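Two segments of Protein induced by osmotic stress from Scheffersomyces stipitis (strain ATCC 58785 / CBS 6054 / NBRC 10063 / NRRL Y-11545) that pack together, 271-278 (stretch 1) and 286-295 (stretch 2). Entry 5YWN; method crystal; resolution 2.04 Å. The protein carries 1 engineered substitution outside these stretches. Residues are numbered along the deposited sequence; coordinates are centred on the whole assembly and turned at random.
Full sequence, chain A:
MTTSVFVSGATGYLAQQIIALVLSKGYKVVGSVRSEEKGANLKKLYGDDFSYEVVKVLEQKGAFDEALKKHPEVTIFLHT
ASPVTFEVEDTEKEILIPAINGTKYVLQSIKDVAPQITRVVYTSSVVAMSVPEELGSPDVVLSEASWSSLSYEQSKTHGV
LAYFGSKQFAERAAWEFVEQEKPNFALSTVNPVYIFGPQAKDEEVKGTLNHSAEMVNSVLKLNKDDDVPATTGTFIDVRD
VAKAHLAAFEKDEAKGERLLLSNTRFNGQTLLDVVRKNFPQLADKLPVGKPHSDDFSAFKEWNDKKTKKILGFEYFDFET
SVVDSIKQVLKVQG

Stretch 1 271-278: LLDVVRKN
Stretch 2 286-295: LPVGKPHSDD

A helix can hold an irregular segment against its side without any sheet or second helix, provided that apolar packing and well-placed polar groups share the contact. The pairing of residues 271-278 with 286-295 in a protein induced by osmotic stress is a compact example, burying 500 Å² in all. Stretch 1 is helical throughout, with phi/psi near -64/-44. Stretch 2 has no regular structure and runs broadly back along the helix at first, with Leu286 beside Arg276 (CA to CA 7.9 Å) and Val288 beside Leu272 (CA to CA 7.2 Å), before Pro291 returns to Asp273 (CA to CA 6.1 Å).

Leu271 is buried, but its CA-to-CB bond points away from stretch 2 and it makes no contact there; its rotamer is chi1 t, chi2 p. Leu272 points toward the loop. With chi1 off-well at -95° and chi2 t, it places CD2 4.1 Å from CD of Pro287 and 3.7 Å from O of Pro287. Pro287, extended at -71/158, offers this leucine a rigid ring. Two residues later Gly289 adopts 59/-134, a positive phi that favours glycine.

Asp273 is the polar centre of the contact. Its m rotamer, with chi2 at -18°, brings OD2 to 2.8 Å from the backbone N of His292, which donates a hydrogen bond at 161°. That amide sits within a type II turn from Lys290 to Ser293, with Pro291 at -60/133 and His292 at 62/27; Ser293 N closes it with a 3.2 Å hydrogen bond to Lys290 O, and Ser293 OG donates another to the same Lys290 O at 2.9 Å. The carboxylate also lies over one face of the His292 ring and packs OD1 3.5 Å from CB of Pro291. Water extends its reach: one molecule donates to Asp273 OD1 (2.6 Å) and to Val288 O (3.0 Å), while another lies 2.7 Å from Asp273 OD2, 3.2 Å from His292 ND1 and 3.1 Å from Asp294 OD2, helping to bridge two like-charged side chains.

Val274 faces sideways and makes no contact. Val275, in the t rotamer, points toward the loop and sets CG1 3.9 Å from CD1 of Leu286, whose m,t side chain reaches back to the helix.

Arg276 loses the most surface. Its chain (chi1 m, chi2 t, chi3 p, chi4 78°) folds so that NH1 approaches Leu286 O at 3.2 Å and Pro287 O at 3.3 Å. Val288 lies over one face of the guanidinium, with CG2 3.6 Å from NH2, although its own CA-to-CB bond points away from the helix.

Lys277 starts sideways, yet its long chain (m, t, t, p) brings NZ to 2.7 Å from NE2 of His292. The amine donates this hydrogen bond near the plane of the ring, so the exposed histidine (chi1 m, chi2 -62°) is held through both backbone and side chain. Asn278 turns inward on its own helix, ND2 donating to Val274 O at 2.9 Å.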

# COMPACT_ATOMS: atom_id res chain seq x y z
N LEU A 271 1.76 -20.54 -4.26
CA LEU A 271 0.52 -20.05 -4.75
C LEU A 271 -0.37 -21.13 -5.39
O LEU A 271 -1.49 -21.27 -5.04
CB LEU A 271 0.79 -18.95 -5.75
CG LEU A 271 -0.36 -18.41 -6.53
CD1 LEU A 271 -1.52 -17.94 -5.68
CD2 LEU A 271 0.01 -17.41 -7.60
N LEU A 272 0.21 -21.90 -6.27
CA LEU A 272 -0.46 -22.99 -6.93
C LEU A 272 -0.95 -24.05 -5.93
O LEU A 272 -2.03 -24.51 -6.02
CB LEU A 272 0.50 -23.64 -7.88
CG LEU A 272 0.49 -23.23 -9.34
CD1 LEU A 272 1.45 -24.05 -10.16
CD2 LEU A 272 -0.90 -23.30 -9.91
N ASP A 273 -0.14 -24.36 -4.96
CA ASP A 273 -0.47 -25.35 -3.99
C ASP A 273 -1.69 -24.93 -3.18
O ASP A 273 -2.51 -25.72 -2.90
CB ASP A 273 0.72 -25.68 -3.09
CG ASP A 273 1.85 -26.48 -3.83
OD1 ASP A 273 1.63 -27.06 -4.86
OD2 ASP A 273 2.94 -26.50 -3.34
N VAL A 274 -1.76 -23.68 -2.80
CA VAL A 274 -2.89 -23.19 -2.08
C VAL A 274 -4.16 -23.22 -2.88
O VAL A 274 -5.11 -23.74 -2.46
CB VAL A 274 -2.57 -21.79 -1.50
CG1 VAL A 274 -3.82 -21.00 -1.14
CG2 VAL A 274 -1.63 -21.89 -0.32
N VAL A 275 -4.13 -22.69 -4.06
CA VAL A 275 -5.29 -22.60 -4.89
C VAL A 275 -5.88 -23.97 -5.27
O VAL A 275 -7.04 -24.16 -5.19
CB VAL A 275 -4.97 -21.78 -6.13
CG1 VAL A 275 -6.09 -21.80 -7.11
CG2 VAL A 275 -4.68 -20.35 -5.74
N ARG A 276 -5.03 -24.91 -5.62
CA ARG A 276 -5.47 -26.22 -5.99
C ARG A 276 -6.17 -27.00 -4.87
O ARG A 276 -7.13 -27.63 -5.12
CB ARG A 276 -4.36 -27.02 -6.66
CG ARG A 276 -3.84 -26.48 -7.97
CD ARG A 276 -2.56 -27.16 -8.40
NE ARG A 276 -2.81 -28.57 -8.53
CZ ARG A 276 -3.42 -29.12 -9.55
NH1 ARG A 276 -3.73 -28.40 -10.59
NH2 ARG A 276 -3.67 -30.39 -9.54
N LYS A 277 -5.65 -26.94 -3.65
CA LYS A 277 -6.30 -27.53 -2.50
C LYS A 277 -7.64 -26.90 -2.12
O LYS A 277 -8.56 -27.56 -1.90
CB LYS A 277 -5.37 -27.48 -1.32
CG LYS A 277 -4.15 -28.35 -1.43
CD LYS A 277 -3.25 -28.18 -0.23
CE LYS A 277 -2.19 -29.25 -0.14
NZ LYS A 277 -1.17 -29.07 -1.14
N ASN A 278 -7.67 -25.60 -2.05
CA ASN A 278 -8.85 -24.81 -1.81
C ASN A 278 -9.94 -24.75 -2.85
O ASN A 278 -11.03 -24.65 -2.51
CB ASN A 278 -8.48 -23.44 -1.27
CG ASN A 278 -7.83 -23.53 0.07
OD1 ASN A 278 -8.48 -23.65 1.05
ND2 ASN A 278 -6.55 -23.53 0.10
N LEU A 286 -5.54 -26.13 -14.18
CA LEU A 286 -4.37 -25.46 -13.74
C LEU A 286 -3.16 -26.35 -13.77
O LEU A 286 -3.26 -27.53 -13.68
CB LEU A 286 -4.54 -24.94 -12.34
CG LEU A 286 -5.62 -23.95 -11.93
CD1 LEU A 286 -5.59 -23.68 -10.47
CD2 LEU A 286 -5.52 -22.68 -12.70
N PRO A 287 -1.98 -25.76 -13.82
CA PRO A 287 -0.77 -26.58 -13.72
C PRO A 287 -0.54 -27.13 -12.32
O PRO A 287 -1.08 -26.63 -11.40
CB PRO A 287 0.34 -25.62 -14.10
CG PRO A 287 -0.27 -24.30 -14.23
CD PRO A 287 -1.68 -24.34 -13.83
N VAL A 288 0.24 -28.19 -12.24
CA VAL A 288 0.57 -28.85 -11.00
C VAL A 288 1.94 -28.48 -10.43
O VAL A 288 2.10 -28.30 -9.31
CB VAL A 288 0.47 -30.39 -11.13
CG1 VAL A 288 0.57 -31.04 -9.79
CG2 VAL A 288 -0.83 -30.80 -11.78
N GLY A 289 2.92 -28.40 -11.30
CA GLY A 289 4.28 -28.21 -10.91
C GLY A 289 4.78 -29.30 -10.01
O GLY A 289 4.56 -30.42 -10.26
N LYS A 290 5.45 -28.90 -8.94
CA LYS A 290 6.05 -29.79 -8.01
C LYS A 290 5.60 -29.43 -6.64
O LYS A 290 6.23 -28.68 -5.99
CB LYS A 290 7.56 -29.80 -8.14
CG LYS A 290 8.04 -30.22 -9.51
CD LYS A 290 9.47 -30.70 -9.49
CE LYS A 290 10.45 -29.54 -9.59
NZ LYS A 290 9.97 -28.33 -10.33
N PRO A 291 4.50 -29.98 -6.19
CA PRO A 291 3.90 -29.50 -4.96
C PRO A 291 4.78 -29.61 -3.76
O PRO A 291 5.42 -30.57 -3.59
CB PRO A 291 2.68 -30.38 -4.80
CG PRO A 291 2.40 -30.93 -6.12
CD PRO A 291 3.59 -30.82 -6.96
N HIS A 292 4.85 -28.54 -2.99
CA HIS A 292 5.64 -28.42 -1.78
C HIS A 292 7.13 -28.57 -1.96
O HIS A 292 7.80 -28.95 -1.09
CB HIS A 292 5.07 -29.31 -0.67
CG HIS A 292 3.60 -29.13 -0.52
ND1 HIS A 292 3.03 -27.94 -0.17
CD2 HIS A 292 2.57 -29.97 -0.77
CE1 HIS A 292 1.73 -28.06 -0.17
NE2 HIS A 292 1.43 -29.29 -0.51
N SER A 293 7.61 -28.25 -3.15
CA SER A 293 9.02 -28.15 -3.45
C SER A 293 9.60 -26.80 -3.07
O SER A 293 10.75 -26.63 -3.19
CB SER A 293 9.31 -28.36 -4.93
OG SER A 293 8.80 -27.36 -5.70
N ASP A 294 8.77 -25.86 -2.70
CA ASP A 294 9.23 -24.58 -2.24
C ASP A 294 9.90 -24.74 -0.89
O ASP A 294 9.37 -25.37 -0.02
CB ASP A 294 8.11 -23.56 -2.21
CG ASP A 294 6.82 -24.08 -1.56
OD1 ASP A 294 6.56 -25.27 -1.64
OD2 ASP A 294 6.07 -23.29 -1.03
N ASP A 295 11.10 -24.24 -0.75
CA ASP A 295 11.81 -24.28 0.50
C ASP A 295 12.44 -22.94 0.82
O ASP A 295 13.32 -22.55 0.16
CB ASP A 295 12.87 -25.38 0.41
CG ASP A 295 13.80 -25.43 1.57
OD1 ASP A 295 13.72 -24.65 2.48
OD2 ASP A 295 14.66 -26.26 1.56
O HOH W 1 3.47 -24.97 -1.14
O HOH W 2 0.31 -27.78 -6.95